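Local coordinates for protein maleate cis-trans isomerase (Pseudomonas putida, PDB 4FQ5) that probably catalyses the cis-trans isomerisation of the double bond of maleate to give fumarate, working as a homodimer, at residues A[146-160]-A[208-221]. The protein carries 1 engineered substitution. Numbering follows the deposited sequence.
Sequences IRALGAKRVAVVTPY and MRTDDVDAIVISAA. Engineered in segment 208-221: Ala-221 (natural residue Cys). With MAE (maleic acid), chain C.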
loop_
_atom_site.group_PDB
_atom_site.type_symbol
_atom_site.label_atom_id
_atom_site.label_comp_id
_atom_site.label_asym_id
_atom_site.label_seq_id
_atom_site.Cartn_x
_atom_site.Cartn_y
_atom_site.Cartn_z
ATOM N N ILE A 146 17.554 -0.840 23.653
ATOM C CA ILE A 146 18.050 -1.944 24.477
ATOM C C ILE A 146 17.515 -1.822 25.909
ATOM O O ILE A 146 17.027 -2.802 26.474
ATOM C CB ILE A 146 19.595 -2.042 24.452
ATOM C CG1 ILE A 146 20.065 -2.542 23.085
ATOM C CG2 ILE A 146 20.105 -2.961 25.568
ATOM C CD1 ILE A 146 21.534 -2.333 22.792
ATOM N N ARG A 147 17.595 -0.622 26.483
ATOM C CA ARG A 147 17.054 -0.381 27.823
ATOM C C ARG A 147 15.538 -0.615 27.876
ATOM O O ARG A 147 15.040 -1.209 28.825
ATOM C CB ARG A 147 17.407 1.023 28.332
ATOM C CG ARG A 147 18.871 1.197 28.716
ATOM C CD ARG A 147 19.220 2.662 28.944
ATOM N NE ARG A 147 20.648 2.847 29.215
ATOM C CZ ARG A 147 21.303 4.001 29.089
ATOM N NH1 ARG A 147 20.671 5.091 28.678
ATOM N NH2 ARG A 147 22.603 4.065 29.357
ATOM N N ALA A 148 14.816 -0.164 26.849
ATOM C CA ALA A 148 13.359 -0.363 26.768
ATOM C C ALA A 148 12.995 -1.843 26.776
ATOM O O ALA A 148 12.003 -2.249 27.381
ATOM C CB ALA A 148 12.793 0.313 25.527
ATOM N N LEU A 149 13.810 -2.646 26.099
ATOM C CA LEU A 149 13.664 -4.097 26.115
ATOM C C LEU A 149 13.984 -4.701 27.484
ATOM O O LEU A 149 13.608 -5.842 27.772
ATOM C CB LEU A 149 14.566 -4.718 25.049
ATOM C CG LEU A 149 14.032 -5.160 23.678
ATOM C CD1 LEU A 149 12.610 -4.716 23.356
ATOM C CD2 LEU A 149 15.008 -4.731 22.599
ATOM N N GLY A 150 14.680 -3.937 28.326
ATOM C CA GLY A 150 15.155 -4.447 29.613
ATOM C C GLY A 150 16.315 -5.414 29.443
ATOM O O GLY A 150 16.658 -6.150 30.366
ATOM N N ALA A 151 16.919 -5.409 28.256
ATOM C CA ALA A 151 18.057 -6.266 27.955
ATOM C C ALA A 151 19.319 -5.751 28.657
ATOM O O ALA A 151 19.622 -4.561 28.611
ATOM C CB ALA A 151 18.269 -6.358 26.450
ATOM N N LYS A 152 20.031 -6.656 29.321
ATOM C CA LYS A 152 21.215 -6.305 30.106
ATOM C C LYS A 152 22.505 -6.689 29.395
ATOM O O LYS A 152 23.569 -6.108 29.641
ATOM C CB LYS A 152 21.164 -6.996 31.471
ATOM C CG LYS A 152 20.916 -6.056 32.632
ATOM C CD LYS A 152 19.449 -5.709 32.808
ATOM C CE LYS A 152 19.318 -4.399 33.566
ATOM N NZ LYS A 152 18.064 -4.324 34.367
ATOM N N ARG A 153 22.392 -7.684 28.524
ATOM C CA ARG A 153 23.518 -8.235 27.807
ATOM C C ARG A 153 23.070 -8.402 26.362
ATOM O O ARG A 153 21.920 -8.753 26.092
ATOM C CB ARG A 153 23.919 -9.579 28.418
ATOM C CG ARG A 153 25.304 -10.075 28.038
ATOM C CD ARG A 153 25.767 -11.168 28.992
ATOM N NE ARG A 153 27.223 -11.183 29.147
ATOM C CZ ARG A 153 28.053 -11.905 28.399
ATOM N NH1 ARG A 153 29.358 -11.856 28.614
ATOM N NH2 ARG A 153 27.583 -12.682 27.433
ATOM N N VAL A 154 23.988 -8.157 25.440
ATOM C CA VAL A 154 23.644 -8.063 24.036
ATOM C C VAL A 154 24.725 -8.712 23.170
ATOM O O VAL A 154 25.908 -8.684 23.511
ATOM C CB VAL A 154 23.370 -6.572 23.694
ATOM C CG1 VAL A 154 24.142 -6.083 22.483
ATOM C CG2 VAL A 154 21.875 -6.303 23.597
ATOM N N ALA A 155 24.308 -9.346 22.078
ATOM C CA ALA A 155 25.241 -9.766 21.043
ATOM C C ALA A 155 25.101 -8.791 19.884
ATOM O O ALA A 155 24.022 -8.250 19.664
ATOM C CB ALA A 155 24.965 -11.192 20.601
ATOM N N VAL A 156 26.191 -8.549 19.159
ATOM C CA VAL A 156 26.237 -7.457 18.179
ATOM C C VAL A 156 26.934 -7.864 16.889
ATOM O O VAL A 156 28.060 -8.355 16.917
ATOM C CB VAL A 156 26.988 -6.214 18.748
ATOM C CG1 VAL A 156 26.991 -5.070 17.740
ATOM C CG2 VAL A 156 26.371 -5.752 20.055
ATOM N N VAL A 157 26.276 -7.638 15.758
ATOM C CA VAL A 157 26.926 -7.783 14.458
ATOM C C VAL A 157 27.149 -6.392 13.864
ATOM O O VAL A 157 26.259 -5.543 13.922
ATOM C CB VAL A 157 26.081 -8.635 13.481
ATOM C CG1 VAL A 157 26.855 -8.901 12.196
ATOM C CG2 VAL A 157 25.640 -9.944 14.140
ATOM N N THR A 158 28.336 -6.160 13.308
ATOM C CA THR A 158 28.634 -4.906 12.608
ATOM C C THR A 158 29.318 -5.204 11.270
ATOM O O THR A 158 29.850 -6.300 11.082
ATOM C CB THR A 158 29.561 -3.975 13.429
ATOM O OG1 THR A 158 30.930 -4.260 13.108
ATOM C CG2 THR A 158 29.345 -4.118 14.931
ATOM N N PRO A 159 29.311 -4.234 10.334
ATOM C CA PRO A 159 30.072 -4.392 9.103
ATOM C C PRO A 159 31.444 -3.709 9.141
ATOM O O PRO A 159 32.210 -3.822 8.180
ATOM C CB PRO A 159 29.191 -3.691 8.078
ATOM C CG PRO A 159 28.582 -2.567 8.849
ATOM C CD PRO A 159 28.426 -3.054 10.271
ATOM N N TYR A 160 31.743 -3.027 10.242
ATOM C CA TYR A 160 32.917 -2.164 10.335
ATOM C C TYR A 160 34.231 -2.927 10.419
ATOM O O TYR A 160 34.264 -4.110 10.769
ATOM C CB TYR A 160 32.855 -1.262 11.574
ATOM C CG TYR A 160 31.517 -0.644 11.901
ATOM C CD1 TYR A 160 30.825 0.138 10.972
ATOM C CD2 TYR A 160 30.964 -0.806 13.165
ATOM C CE1 TYR A 160 29.606 0.716 11.296
ATOM C CE2 TYR A 160 29.747 -0.247 13.492
ATOM C CZ TYR A 160 29.077 0.519 12.559
ATOM O OH TYR A 160 27.868 1.070 12.912
ATOM N N MET A 208 27.367 -17.560 16.431
ATOM C CA MET A 208 27.688 -16.770 17.612
ATOM C C MET A 208 26.949 -17.371 18.790
ATOM O O MET A 208 25.904 -17.998 18.617
ATOM C CB MET A 208 27.227 -15.319 17.443
ATOM C CG MET A 208 27.952 -14.523 16.375
ATOM S SD MET A 208 27.169 -12.920 16.080
ATOM C CE MET A 208 27.351 -12.137 17.682
ATOM N N ARG A 209 27.478 -17.176 19.993
ATOM C CA ARG A 209 26.771 -17.599 21.191
ATOM C C ARG A 209 25.669 -16.589 21.498
ATOM O O ARG A 209 25.939 -15.393 21.649
ATOM C CB ARG A 209 27.737 -17.727 22.365
ATOM C CG ARG A 209 27.104 -18.318 23.610
ATOM C CD ARG A 209 28.113 -18.402 24.735
ATOM N NE ARG A 209 27.469 -18.715 26.007
ATOM C CZ ARG A 209 28.104 -18.789 27.174
ATOM N NH1 ARG A 209 29.411 -18.575 27.240
ATOM N NH2 ARG A 209 27.426 -19.079 28.277
ATOM N N THR A 210 24.427 -17.061 21.567
ATOM C CA THR A 210 23.287 -16.175 21.819
ATOM C C THR A 210 22.393 -16.649 22.967
ATOM O O THR A 210 21.410 -15.986 23.305
ATOM C CB THR A 210 22.429 -15.950 20.551
ATOM O OG1 THR A 210 21.972 -17.208 20.045
ATOM C CG2 THR A 210 23.222 -15.231 19.467
ATOM N N ASP A 211 22.740 -17.783 23.570
ATOM C CA ASP A 211 22.004 -18.296 24.726
ATOM C C ASP A 211 22.182 -17.428 25.976
ATOM O O ASP A 211 21.265 -17.319 26.783
ATOM C CB ASP A 211 22.389 -19.754 25.019
ATOM C CG ASP A 211 23.882 -19.933 25.275
ATOM O OD1 ASP A 211 24.579 -20.473 24.388
ATOM O OD2 ASP A 211 24.363 -19.534 26.358
ATOM N N ASP A 212 23.357 -16.816 26.124
ATOM C CA ASP A 212 23.682 -16.001 27.304
ATOM C C ASP A 212 23.415 -14.506 27.083
ATOM O O ASP A 212 23.944 -13.648 27.796
ATOM C CB ASP A 212 25.148 -16.219 27.705
ATOM C CG ASP A 212 26.131 -15.580 26.727
ATOM O OD1 ASP A 212 25.867 -15.574 25.504
ATOM O OD2 ASP A 212 27.176 -15.083 27.189
ATOM N N VAL A 213 22.581 -14.207 26.097
ATOM C CA VAL A 213 22.336 -12.839 25.668
ATOM C C VAL A 213 20.844 -12.517 25.813
ATOM O O VAL A 213 20.009 -13.415 25.704
ATOM C CB VAL A 213 22.867 -12.681 24.221
ATOM C CG1 VAL A 213 21.897 -11.956 23.310
ATOM C CG2 VAL A 213 24.259 -12.061 24.223
ATOM N N ASP A 214 20.508 -11.257 26.089
ATOM C CA ASP A 214 19.100 -10.855 26.221
ATOM C C ASP A 214 18.483 -10.371 24.904
ATOM O O ASP A 214 17.285 -10.542 24.668
ATOM C CB ASP A 214 18.930 -9.779 27.295
ATOM C CG ASP A 214 19.236 -10.285 28.698
ATOM O OD1 ASP A 214 19.123 -11.506 28.951
ATOM O OD2 ASP A 214 19.579 -9.444 29.557
ATOM N N ALA A 215 19.301 -9.751 24.060
ATOM C CA ALA A 215 18.849 -9.273 22.760
ATOM C C ALA A 215 19.996 -9.338 21.767
ATOM O O ALA A 215 21.165 -9.326 22.157
ATOM C CB ALA A 215 18.298 -7.852 22.864
ATOM N N ILE A 216 19.653 -9.425 20.485
ATOM C CA ILE A 216 20.635 -9.513 19.417
ATOM C C ILE A 216 20.533 -8.254 18.569
ATOM O O ILE A 216 19.441 -7.883 18.109
ATOM C CB ILE A 216 20.418 -10.773 18.546
ATOM C CG1 ILE A 216 20.622 -12.046 19.378
ATOM C CG2 ILE A 216 21.353 -10.779 17.343
ATOM C CD1 ILE A 216 19.960 -13.288 18.800
ATOM N N VAL A 217 21.670 -7.585 18.393
ATOM C CA VAL A 217 21.762 -6.447 17.496
ATOM C C VAL A 217 22.260 -6.993 16.170
ATOM O O VAL A 217 23.460 -7.243 16.000
ATOM C CB VAL A 217 22.703 -5.346 18.041
ATOM C CG1 VAL A 217 22.819 -4.195 17.051
ATOM C CG2 VAL A 217 22.202 -4.835 19.385
ATOM N N ILE A 218 21.323 -7.197 15.245
ATOM C CA ILE A 218 21.607 -7.808 13.947
ATOM C C ILE A 218 22.444 -6.890 13.048
ATOM O O ILE A 218 23.160 -7.365 12.168
ATOM C CB ILE A 218 20.301 -8.264 13.234
ATOM C CG1 ILE A 218 20.611 -9.131 12.010
ATOM C CG2 ILE A 218 19.418 -7.071 12.865
ATOM C CD1 ILE A 218 19.447 -9.987 11.538
ATOM N N SER A 219 22.330 -5.580 13.267
ATOM C CA SER A 219 23.200 -4.603 12.616
ATOM C C SER A 219 23.307 -3.363 13.484
ATOM O O SER A 219 22.292 -2.720 13.788
ATOM C CB SER A 219 22.684 -4.215 11.223
ATOM O OG SER A 219 23.594 -3.316 10.598
ATOM N N ALA A 220 24.533 -3.044 13.898
ATOM C CA ALA A 220 24.810 -1.790 14.599
ATOM C C ALA A 220 24.893 -0.658 13.588
ATOM O O ALA A 220 24.732 0.509 13.934
ATOM C CB ALA A 220 26.108 -1.890 15.390
ATOM N N ALA A 221 25.149 -1.015 12.336
ATOM C CA ALA A 221 25.244 -0.049 11.256
ATOM C C ALA A 221 23.913 0.124 10.555
ATOM O O ALA A 221 23.062 -0.771 10.539
ATOM C CB ALA A 221 26.300 -0.468 10.254
HETATM C C1 MAE C . 26.381 3.901 7.679
HETATM O O1 MAE C . 26.087 4.224 6.517
HETATM O O2 MAE C . 26.194 2.767 8.146
HETATM C C2 MAE C . 27.012 4.919 8.532
HETATM C C3 MAE C . 27.108 4.843 9.847
HETATM C C4 MAE C . 26.577 3.738 10.676
HETATM O O3 MAE C . 27.380 3.012 11.255
HETATM O O4 MAE C . 25.362 3.567 10.824
#
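Tyr-160 and the engineered Ala-221 (natural residue Cys) meet beside the bound maleic acid, where the segments that follow parallel strands 153-158 and 215-217 reach the pocket. The methyl CB of Ala-221 lies oblique to the phenol ring and presses tightly on Pro-159, 3.3 Å from its CD; that same CD sits over the centre of one ring face. CG anti to the carbonyl carbon and beside the backbone N (chi1 -41°) turns the ring toward Ala-221 and the ligand, and Tyr-160 OH donates a 2.6 Å hydrogen bond to ligand O3, which lies at the ring edge near its plane. Further back, Val-217 N to Ala-155 O (2.8 Å) and Val-157 N to Val-217 O (2.9 Å) zip the strands together. Val-154 CG1 packs obliquely across Val-217 CG2 on one sheet face; on the other, Ala-155 CB touches Val-213 CG2 and Met-208 CE, carried there by the bend at chi3, while Met-208 SD lies 3.9 Å from Val-157 CG2. At the N-terminal end of the strands, Asp-214 OD2 accepts a hydrogen bond from Lys-152 N through its anti lone pair (2.8 Å). Arg-153, its NE paired with Glu-178, bridges through NH2 to Asp-212 OD2, modelled implausibly close and doubtful in detail. Asn-38, Asn-190, Val-222 N and Gln-223 N also bind the ligand. The short phenol bond is consistent with Tyr-160 helping, with these donors, to hold one carboxylate beside position 221, the predicted proton-donor site.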